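Side-chain contact in protein insensitive (PDB 4IX7), which represses neural-development genes by binding palindromic DNA sites through its BEN domain and also serves as a corepressor for Suppressor of Hairless: residues C[32-37]-C[78-83]. Sequence-based numbering, arbitrary orientation.
Sequences RKLLVT and FAVTHK. With nucleotides of chain B.
Leu34 of helix 27-38 touches Val80 of helix 70-84 through a single methyl of each: CD1 of Leu34 lies 3.7 Å from CG2 of Val80, and the side chains pass alongside each other, running opposite ways. Val80 brings this branch forward by setting CG1 anti to its backbone N (chi1 176°), which leaves CG2 beside that nitrogen. The same leucine methyl lies more loosely against CB of Ala79, at 4.5 Å. All three residues are buried; Ile22 and Val14 also pack on Leu34, while Val91 of helix 88-112 lies against Val80.

Two residues before the leucine, Arg32 reaches the DNA backbone in one of its two conformers. The straight run of CG, CD and NE carries the guanidinium out, and NE donates to OP2 of DC4 of chain B (3.0 Å, 136° at the hydrogen), whereas NH2 makes a weak bond to OP2 of DT3 of chain B. C2' of DT3 of chain B sits over one guanidinium face, toward the rim, and a salt bridge from NH1 to Asp101 probably helps hold this orientation. Helix 27-38 thus joins an apolar helix-helix contact in the BEN-domain core to phosphate contacts by which the domain holds the DNA backbone.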
loop_
_atom_site.group_PDB
_atom_site.type_symbol
_atom_site.label_atom_id
_atom_site.label_comp_id
_atom_site.label_asym_id
_atom_site.label_seq_id
_atom_site.Cartn_x
_atom_site.Cartn_y
_atom_site.Cartn_z
ATOM N N ARG C 32 1.008 -1.841 -15.201
ATOM C CA ARG C 32 2.136 -2.678 -15.599
ATOM C C ARG C 32 2.329 -2.667 -17.109
ATOM O O ARG C 32 3.454 -2.565 -17.599
ATOM C CB ARG C 32 1.954 -4.119 -15.104
ATOM C CG ARG C 32 2.069 -4.272 -13.598
ATOM C CD ARG C 32 1.729 -5.693 -13.151
ATOM N NE ARG C 32 1.943 -5.834 -11.716
ATOM C CZ ARG C 32 3.084 -6.236 -11.168
ATOM N NH1 ARG C 32 3.194 -6.314 -9.848
ATOM N NH2 ARG C 32 4.116 -6.565 -11.935
ATOM N N LYS C 33 1.228 -2.768 -17.853
ATOM C CA LYS C 33 1.342 -2.803 -19.308
ATOM C C LYS C 33 1.912 -1.502 -19.849
ATOM O O LYS C 33 2.784 -1.513 -20.720
ATOM C CB LYS C 33 -0.000 -3.110 -19.974
ATOM C CG LYS C 33 0.085 -3.242 -21.494
ATOM C CD LYS C 33 1.102 -4.307 -21.907
ATOM C CE LYS C 33 0.912 -4.721 -23.365
ATOM N NZ LYS C 33 1.885 -5.763 -23.810
ATOM N N LEU C 34 1.427 -0.377 -19.331
ATOM C CA LEU C 34 1.954 0.909 -19.777
ATOM C C LEU C 34 3.438 0.996 -19.442
ATOM O O LEU C 34 4.235 1.443 -20.265
ATOM C CB LEU C 34 1.181 2.069 -19.141
ATOM C CG LEU C 34 -0.272 2.232 -19.605
ATOM C CD1 LEU C 34 -1.011 3.232 -18.727
ATOM C CD2 LEU C 34 -0.297 2.685 -21.058
ATOM N N LEU C 35 3.814 0.578 -18.236
ATOM C CA LEU C 35 5.217 0.646 -17.828
ATOM C C LEU C 35 6.164 -0.115 -18.745
ATOM O O LEU C 35 7.214 0.407 -19.109
ATOM C CB LEU C 35 5.395 0.146 -16.396
ATOM C CG LEU C 35 4.928 1.085 -15.284
ATOM C CD1 LEU C 35 4.927 0.316 -13.974
ATOM C CD2 LEU C 35 5.787 2.353 -15.166
ATOM N N VAL C 36 5.813 -1.342 -19.120
ATOM C CA VAL C 36 6.717 -2.129 -19.957
ATOM C C VAL C 36 6.679 -1.696 -21.413
ATOM O O VAL C 36 7.507 -2.133 -22.213
ATOM C CB VAL C 36 6.461 -3.645 -19.839
ATOM C CG1 VAL C 36 6.702 -4.088 -18.397
ATOM C CG2 VAL C 36 5.052 -4.004 -20.331
ATOM N N THR C 37 5.712 -0.849 -21.755
ATOM C CA THR C 37 5.649 -0.274 -23.096
ATOM C C THR C 37 6.507 0.987 -23.186
ATOM O O THR C 37 7.154 1.247 -24.207
ATOM C CB THR C 37 4.188 0.048 -23.498
ATOM O OG1 THR C 37 3.398 -1.145 -23.403
ATOM C CG2 THR C 37 4.127 0.549 -24.944
ATOM N N PHE C 78 -1.993 9.916 -15.070
ATOM C CA PHE C 78 -3.114 10.576 -15.732
ATOM C C PHE C 78 -4.005 9.568 -16.453
ATOM O O PHE C 78 -5.226 9.557 -16.264
ATOM C CB PHE C 78 -2.617 11.638 -16.719
ATOM C CG PHE C 78 -3.722 12.371 -17.424
ATOM C CD1 PHE C 78 -4.220 13.556 -16.908
ATOM C CD2 PHE C 78 -4.256 11.880 -18.608
ATOM C CE1 PHE C 78 -5.238 14.238 -17.556
ATOM C CE2 PHE C 78 -5.278 12.555 -19.259
ATOM C CZ PHE C 78 -5.766 13.738 -18.732
ATOM N N ALA C 79 -3.396 8.718 -17.274
ATOM C CA ALA C 79 -4.165 7.780 -18.079
ATOM C C ALA C 79 -4.926 6.770 -17.216
ATOM O O ALA C 79 -6.115 6.522 -17.434
ATOM C CB ALA C 79 -3.263 7.059 -19.049
ATOM N N VAL C 80 -4.243 6.175 -16.242
ATOM C CA VAL C 80 -4.868 5.110 -15.454
ATOM C C VAL C 80 -5.975 5.661 -14.550
ATOM O O VAL C 80 -7.059 5.088 -14.471
ATOM C CB VAL C 80 -3.826 4.293 -14.641
ATOM C CG1 VAL C 80 -4.524 3.255 -13.757
ATOM C CG2 VAL C 80 -2.859 3.599 -15.577
ATOM N N THR C 81 -5.723 6.784 -13.891
ATOM C CA THR C 81 -6.754 7.377 -13.033
ATOM C C THR C 81 -7.993 7.827 -13.806
ATOM O O THR C 81 -9.099 7.784 -13.267
ATOM C CB THR C 81 -6.220 8.539 -12.171
ATOM O OG1 THR C 81 -5.749 9.597 -13.013
ATOM C CG2 THR C 81 -5.091 8.057 -11.268
ATOM N N HIS C 82 -7.819 8.248 -15.058
ATOM C CA HIS C 82 -8.948 8.689 -15.879
ATOM C C HIS C 82 -9.713 7.535 -16.525
ATOM O O HIS C 82 -10.876 7.690 -16.894
ATOM C CB HIS C 82 -8.496 9.675 -16.960
ATOM C CG HIS C 82 -8.219 11.053 -16.443
ATOM N ND1 HIS C 82 -7.115 11.353 -15.674
ATOM C CD2 HIS C 82 -8.908 12.210 -16.582
ATOM C CE1 HIS C 82 -7.135 12.637 -15.361
ATOM N NE2 HIS C 82 -8.212 13.180 -15.901
ATOM N N LYS C 83 -9.071 6.381 -16.665
ATOM C CA LYS C 83 -9.698 5.258 -17.360
ATOM C C LYS C 83 -10.087 4.101 -16.441
ATOM O O LYS C 83 -10.952 3.288 -16.784
ATOM C CB LYS C 83 -8.800 4.749 -18.494
ATOM C CG LYS C 83 -8.605 5.752 -19.617
ATOM C CD LYS C 83 -7.943 5.119 -20.830
ATOM C CE LYS C 83 -8.971 4.539 -21.784
ATOM N NZ LYS C 83 -9.712 5.606 -22.517
ATOM P P DT B 3 2.769 -9.348 -14.988
ATOM O OP1 DT B 3 1.733 -9.058 -16.006
ATOM O OP2 DT B 3 3.902 -8.443 -14.752
ATOM O "O5'" DT B 3 2.024 -9.526 -13.578
ATOM C "C5'" DT B 3 0.873 -10.326 -13.554
ATOM C "C4'" DT B 3 0.400 -10.432 -12.122
ATOM O "O4'" DT B 3 1.376 -11.196 -11.373
ATOM C "C3'" DT B 3 0.257 -9.100 -11.393
ATOM O "O3'" DT B 3 -1.109 -8.976 -10.976
ATOM C "C2'" DT B 3 1.250 -9.198 -10.238
ATOM C "C1'" DT B 3 1.390 -10.695 -10.046
ATOM N N1 DT B 3 2.660 -11.148 -9.436
ATOM C C2 DT B 3 2.604 -12.046 -8.382
ATOM O O2 DT B 3 1.554 -12.462 -7.911
ATOM N N3 DT B 3 3.829 -12.423 -7.894
ATOM C C4 DT B 3 5.067 -12.036 -8.366
ATOM O O4 DT B 3 6.108 -12.443 -7.856
ATOM C C5 DT B 3 5.051 -11.113 -9.471
ATOM C C7 DT B 3 6.338 -10.613 -10.058
ATOM C C6 DT B 3 3.868 -10.730 -9.961
ATOM P P DC B 4 -1.612 -7.661 -10.212
ATOM O OP1 DC B 4 -3.063 -7.504 -10.472
ATOM O OP2 DC B 4 -0.669 -6.561 -10.513
ATOM O "O5'" DC B 4 -1.380 -8.017 -8.682
ATOM C "C5'" DC B 4 -2.092 -9.120 -8.140
ATOM C "C4'" DC B 4 -1.557 -9.402 -6.755
ATOM O "O4'" DC B 4 -0.168 -9.781 -6.845
ATOM C "C3'" DC B 4 -1.549 -8.191 -5.826
ATOM O "O3'" DC B 4 -2.642 -8.389 -4.947
ATOM C "C2'" DC B 4 -0.196 -8.240 -5.110
ATOM C "C1'" DC B 4 0.390 -9.563 -5.566
ATOM N N1 DC B 4 1.864 -9.553 -5.766
ATOM C C2 DC B 4 2.673 -10.354 -4.953
ATOM O O2 DC B 4 2.132 -11.047 -4.088
ATOM N N3 DC B 4 4.011 -10.339 -5.137
ATOM C C4 DC B 4 4.553 -9.565 -6.089
ATOM N N4 DC B 4 5.889 -9.580 -6.241
ATOM C C5 DC B 4 3.742 -8.725 -6.916
ATOM C C6 DC B 4 2.417 -8.750 -6.723
#